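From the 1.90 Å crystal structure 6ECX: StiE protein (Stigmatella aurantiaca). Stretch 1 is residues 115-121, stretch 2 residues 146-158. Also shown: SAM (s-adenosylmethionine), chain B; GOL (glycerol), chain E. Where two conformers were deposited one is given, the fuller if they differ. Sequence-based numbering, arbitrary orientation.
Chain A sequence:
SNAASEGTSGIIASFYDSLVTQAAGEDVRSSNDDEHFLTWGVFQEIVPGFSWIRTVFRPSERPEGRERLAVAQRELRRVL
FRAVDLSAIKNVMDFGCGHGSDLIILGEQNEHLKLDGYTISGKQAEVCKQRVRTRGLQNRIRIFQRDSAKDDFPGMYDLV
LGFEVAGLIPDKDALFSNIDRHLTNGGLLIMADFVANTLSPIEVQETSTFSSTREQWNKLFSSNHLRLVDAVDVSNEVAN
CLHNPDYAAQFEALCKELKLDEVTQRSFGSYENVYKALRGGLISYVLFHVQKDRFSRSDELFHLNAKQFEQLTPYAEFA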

# COMPACT_ATOMS: atom_id res chain seq x y z
N LEU A 115 -7.34 16.76 0.22
CA LEU A 115 -6.63 15.57 -0.24
C LEU A 115 -6.57 15.54 -1.76
O LEU A 115 -7.56 15.84 -2.43
CB LEU A 115 -7.31 14.28 0.28
CG LEU A 115 -7.71 14.26 1.77
CD1 LEU A 115 -9.15 14.78 1.99
CD2 LEU A 115 -7.59 12.86 2.29
N ASP A 116 -5.40 15.20 -2.30
CA ASP A 116 -5.22 15.03 -3.74
C ASP A 116 -4.80 13.60 -4.03
O ASP A 116 -4.07 12.98 -3.25
CB ASP A 116 -4.16 16.00 -4.29
CG ASP A 116 -4.58 17.46 -4.13
OD1 ASP A 116 -5.78 17.72 -4.34
OD2 ASP A 116 -3.74 18.33 -3.78
N GLY A 117 -5.24 13.07 -5.16
CA GLY A 117 -4.84 11.74 -5.59
C GLY A 117 -4.31 11.76 -7.01
O GLY A 117 -4.82 12.49 -7.86
N TYR A 118 -3.26 10.96 -7.25
CA TYR A 118 -2.76 10.69 -8.59
C TYR A 118 -2.96 9.22 -8.91
O TYR A 118 -2.70 8.35 -8.07
CB TYR A 118 -1.25 10.98 -8.74
CG TYR A 118 -0.82 12.41 -9.02
CD1 TYR A 118 -1.70 13.46 -8.94
CD2 TYR A 118 0.52 12.69 -9.33
CE1 TYR A 118 -1.29 14.75 -9.19
CE2 TYR A 118 0.94 13.98 -9.58
CZ TYR A 118 0.02 15.01 -9.51
OH TYR A 118 0.40 16.31 -9.77
N THR A 119 -3.41 8.93 -10.13
CA THR A 119 -3.37 7.58 -10.67
C THR A 119 -3.06 7.68 -12.15
O THR A 119 -3.44 8.65 -12.81
CB THR A 119 -4.70 6.83 -10.46
OG1 THR A 119 -4.64 5.54 -11.07
CG2 THR A 119 -5.86 7.61 -11.06
N ILE A 120 -2.34 6.68 -12.68
CA ILE A 120 -2.05 6.70 -14.11
C ILE A 120 -3.16 6.08 -14.93
O ILE A 120 -3.17 6.22 -16.17
CB ILE A 120 -0.73 5.97 -14.44
CG1 ILE A 120 -0.77 4.52 -13.95
CG2 ILE A 120 0.46 6.73 -13.87
CD1 ILE A 120 0.51 3.76 -14.23
N SER A 121 -4.12 5.40 -14.29
CA SER A 121 -5.24 4.81 -15.01
C SER A 121 -6.32 5.85 -15.26
O SER A 121 -6.89 6.41 -14.31
CB SER A 121 -5.80 3.63 -14.22
OG SER A 121 -7.04 3.21 -14.76
N ARG A 146 -2.17 11.34 -13.51
CA ARG A 146 -0.80 11.84 -13.63
C ARG A 146 0.15 10.78 -13.08
O ARG A 146 -0.25 9.88 -12.34
CB ARG A 146 -0.62 13.19 -12.90
CG ARG A 146 -1.53 14.30 -13.42
CD ARG A 146 -0.80 15.60 -13.65
NE ARG A 146 -0.84 16.45 -12.47
CZ ARG A 146 -1.43 17.64 -12.41
NH1 ARG A 146 -2.02 18.14 -13.48
NH2 ARG A 146 -1.41 18.33 -11.29
N ASP A 147 1.41 10.90 -13.47
CA ASP A 147 2.44 9.92 -13.14
C ASP A 147 3.30 10.48 -12.01
O ASP A 147 3.99 11.49 -12.19
CB ASP A 147 3.30 9.61 -14.37
CG ASP A 147 4.34 8.52 -14.12
OD1 ASP A 147 4.83 8.37 -12.97
OD2 ASP A 147 4.68 7.81 -15.09
N SER A 148 3.27 9.80 -10.86
CA SER A 148 3.90 10.28 -9.64
C SER A 148 5.42 10.34 -9.72
O SER A 148 6.04 10.99 -8.87
CB SER A 148 3.47 9.40 -8.46
OG SER A 148 2.07 9.47 -8.25
N ALA A 149 6.03 9.67 -10.70
CA ALA A 149 7.45 9.84 -10.97
C ALA A 149 7.74 10.92 -12.00
O ALA A 149 8.89 11.38 -12.09
CB ALA A 149 8.07 8.52 -11.46
N LYS A 150 6.76 11.36 -12.79
CA LYS A 150 7.00 12.32 -13.86
C LYS A 150 6.32 13.66 -13.64
O LYS A 150 6.77 14.66 -14.22
CB LYS A 150 6.52 11.77 -15.21
CG LYS A 150 7.09 10.43 -15.61
CD LYS A 150 6.53 10.01 -16.96
CE LYS A 150 7.20 8.75 -17.47
NZ LYS A 150 7.07 7.63 -16.49
N ASP A 151 5.24 13.71 -12.86
CA ASP A 151 4.43 14.91 -12.65
C ASP A 151 4.55 15.35 -11.20
O ASP A 151 4.22 14.58 -10.29
CB ASP A 151 2.97 14.64 -12.98
CG ASP A 151 2.74 14.35 -14.45
OD1 ASP A 151 3.20 15.15 -15.30
OD2 ASP A 151 2.10 13.32 -14.76
N ASP A 152 4.97 16.60 -10.99
CA ASP A 152 5.02 17.14 -9.64
C ASP A 152 3.66 17.03 -8.97
O ASP A 152 2.62 17.27 -9.59
CB ASP A 152 5.48 18.60 -9.66
CG ASP A 152 6.98 18.73 -9.71
OD1 ASP A 152 7.67 17.69 -9.81
OD2 ASP A 152 7.48 19.87 -9.65
N PHE A 153 3.68 16.64 -7.70
CA PHE A 153 2.47 16.72 -6.90
C PHE A 153 1.99 18.17 -6.84
O PHE A 153 2.80 19.10 -6.95
CB PHE A 153 2.73 16.17 -5.50
CG PHE A 153 3.16 14.72 -5.49
CD1 PHE A 153 2.48 13.79 -6.28
CD2 PHE A 153 4.24 14.30 -4.72
CE1 PHE A 153 2.88 12.44 -6.28
CE2 PHE A 153 4.64 12.97 -4.72
CZ PHE A 153 3.95 12.04 -5.50
N PRO A 154 0.68 18.41 -6.74
CA PRO A 154 0.13 19.75 -6.95
C PRO A 154 -0.09 20.53 -5.66
O PRO A 154 -1.16 21.09 -5.42
CB PRO A 154 -1.20 19.46 -7.65
CG PRO A 154 -1.65 18.17 -7.05
CD PRO A 154 -0.39 17.38 -6.73
N GLY A 155 0.93 20.57 -4.81
CA GLY A 155 0.81 21.28 -3.55
C GLY A 155 1.89 20.85 -2.58
O GLY A 155 2.83 20.12 -2.93
N MET A 156 1.72 21.29 -1.34
CA MET A 156 2.63 21.00 -0.24
C MET A 156 1.84 20.28 0.84
O MET A 156 0.83 20.80 1.33
CB MET A 156 3.26 22.30 0.28
CG MET A 156 4.31 22.11 1.35
SD MET A 156 5.73 21.16 0.77
CE MET A 156 6.42 22.25 -0.46
N TYR A 157 2.29 19.08 1.21
CA TYR A 157 1.48 18.15 1.98
C TYR A 157 2.06 17.89 3.36
O TYR A 157 3.25 18.08 3.61
CB TYR A 157 1.32 16.82 1.21
CG TYR A 157 0.66 17.09 -0.12
CD1 TYR A 157 -0.73 17.22 -0.21
CD2 TYR A 157 1.41 17.30 -1.27
CE1 TYR A 157 -1.36 17.53 -1.43
CE2 TYR A 157 0.80 17.60 -2.49
CZ TYR A 157 -0.58 17.70 -2.56
OH TYR A 157 -1.18 17.99 -3.76
N ASP A 158 1.17 17.48 4.27
CA ASP A 158 1.53 17.05 5.61
C ASP A 158 1.60 15.55 5.74
O ASP A 158 2.34 15.04 6.59
CB ASP A 158 0.50 17.57 6.62
CG ASP A 158 0.38 19.07 6.60
OD1 ASP A 158 1.37 19.75 6.31
OD2 ASP A 158 -0.73 19.57 6.88
N SAM B . -3.55 2.60 -3.05
CA SAM B . -4.76 2.03 -3.63
C SAM B . -5.39 1.02 -2.68
O SAM B . -4.75 0.62 -1.72
OXT SAM B . -6.54 0.60 -2.84
CB SAM B . -4.44 1.38 -4.97
CG SAM B . -3.28 0.40 -4.93
SD SAM B . -3.14 -0.46 -6.52
CE SAM B . -2.46 -2.06 -5.99
C5' SAM B . -1.77 0.41 -7.33
C4' SAM B . -2.16 1.83 -7.77
O4' SAM B . -1.03 2.61 -8.13
C3' SAM B . -3.10 1.90 -8.97
O3' SAM B . -4.09 2.85 -8.63
C2' SAM B . -2.25 2.48 -10.10
O2' SAM B . -2.96 3.26 -11.03
C1' SAM B . -1.29 3.35 -9.30
N9 SAM B . -0.02 3.69 -9.97
C8 SAM B . 0.91 2.80 -10.46
N7 SAM B . 1.96 3.51 -10.96
C5 SAM B . 1.72 4.83 -10.81
C6 SAM B . 2.44 5.96 -11.13
N6 SAM B . 3.62 5.87 -11.73
N1 SAM B . 1.92 7.22 -10.83
C2 SAM B . 0.71 7.34 -10.21
N3 SAM B . -0.00 6.20 -9.88
C4 SAM B . 0.48 4.96 -10.18
C1 GOL E . -1.62 21.63 -0.61
O1 GOL E . -1.03 22.88 -0.83
C2 GOL E . -3.11 21.72 -1.03
O2 GOL E . -3.25 22.17 -2.33
C3 GOL E . -3.67 20.27 -0.82
O3 GOL E . -4.61 20.02 -1.83

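Stretch 1 begins as a strand, which carries Asp116 and Tyr118 to the loop of stretch 2. Leu115 sends its CA-to-CB bond away and takes no part, and Gly117 has no side chain to offer; Asp116 and Tyr118, between and after them, point toward stretch 2 and do most of the work.

Asp116 makes a compact polar contact. Its OD2 accepts a hydrogen bond from Tyr157 OH at 2.6 Å, with the carboxylate oxygen lying at the edge of the tyrosine ring, near its plane, where a phenol hydroxyl can direct its proton. Glycerol, probably from the crystallisation liquor, adds a second donor, its O3 lying 2.7 Å from Asp116 OD2, while its C1 rests over one face of the Tyr157 ring. That molecule also occupies space beside Gly155, where a CB would clash with glycerol C1; the backbone angles of Gly155 call for glycine in any case.

Tyr118 is the centre of the contact, burying more area against the other stretch than any other residue. Its hydroxyl closes a small polar network: Tyr118 OH donates to Asp152 O over a very short 2.4 Å, and accepts from Arg146 NE at 3.0 Å and from Arg146 NH2 at 3.1 Å. One phenol oxygen thus serves a backbone carbonyl and a guanidinium edge together. Arg146 is used twice, because its CB also sits over the face of the Tyr118 ring, 3.7 Å from the centroid and only 9° off the normal. The side chain arches from that face to the hydroxyl, with chi2 and chi3 both off their usual wells. Apolar packing completes the setting: Tyr118 CE2 lies 3.6 Å from Phe153 CD1, the two rings oblique with planes at 54°, and Tyr118 CZ lies 3.7 Å from Pro154 CD.

The loop that receives this ring is braced internally. Asp147 O accepts from the backbone N atoms of both Lys150 and Asp151, and Asp151 OD2 takes the N of Asp147 in return.

At Thr119 the CA-to-CB bond points away, and the backbone makes the link instead: Arg146 N donates a weak hydrogen bond to Thr119 O, 3.1 Å long with an angle of 127°. The CA-to-CB bond of Ile120 points sideways, and its CG2 lies 3.8 Å from Asp147 CA and 3.4 Å from N1 of S-adenosylmethionine. Ser148 N donates to that same N1 at 2.9 Å, so the contact leads directly into the adenine site. Ser121 makes no contact with stretch 2; its CA-to-CB bond points away and its side chain caps a backbone N just past the stretch.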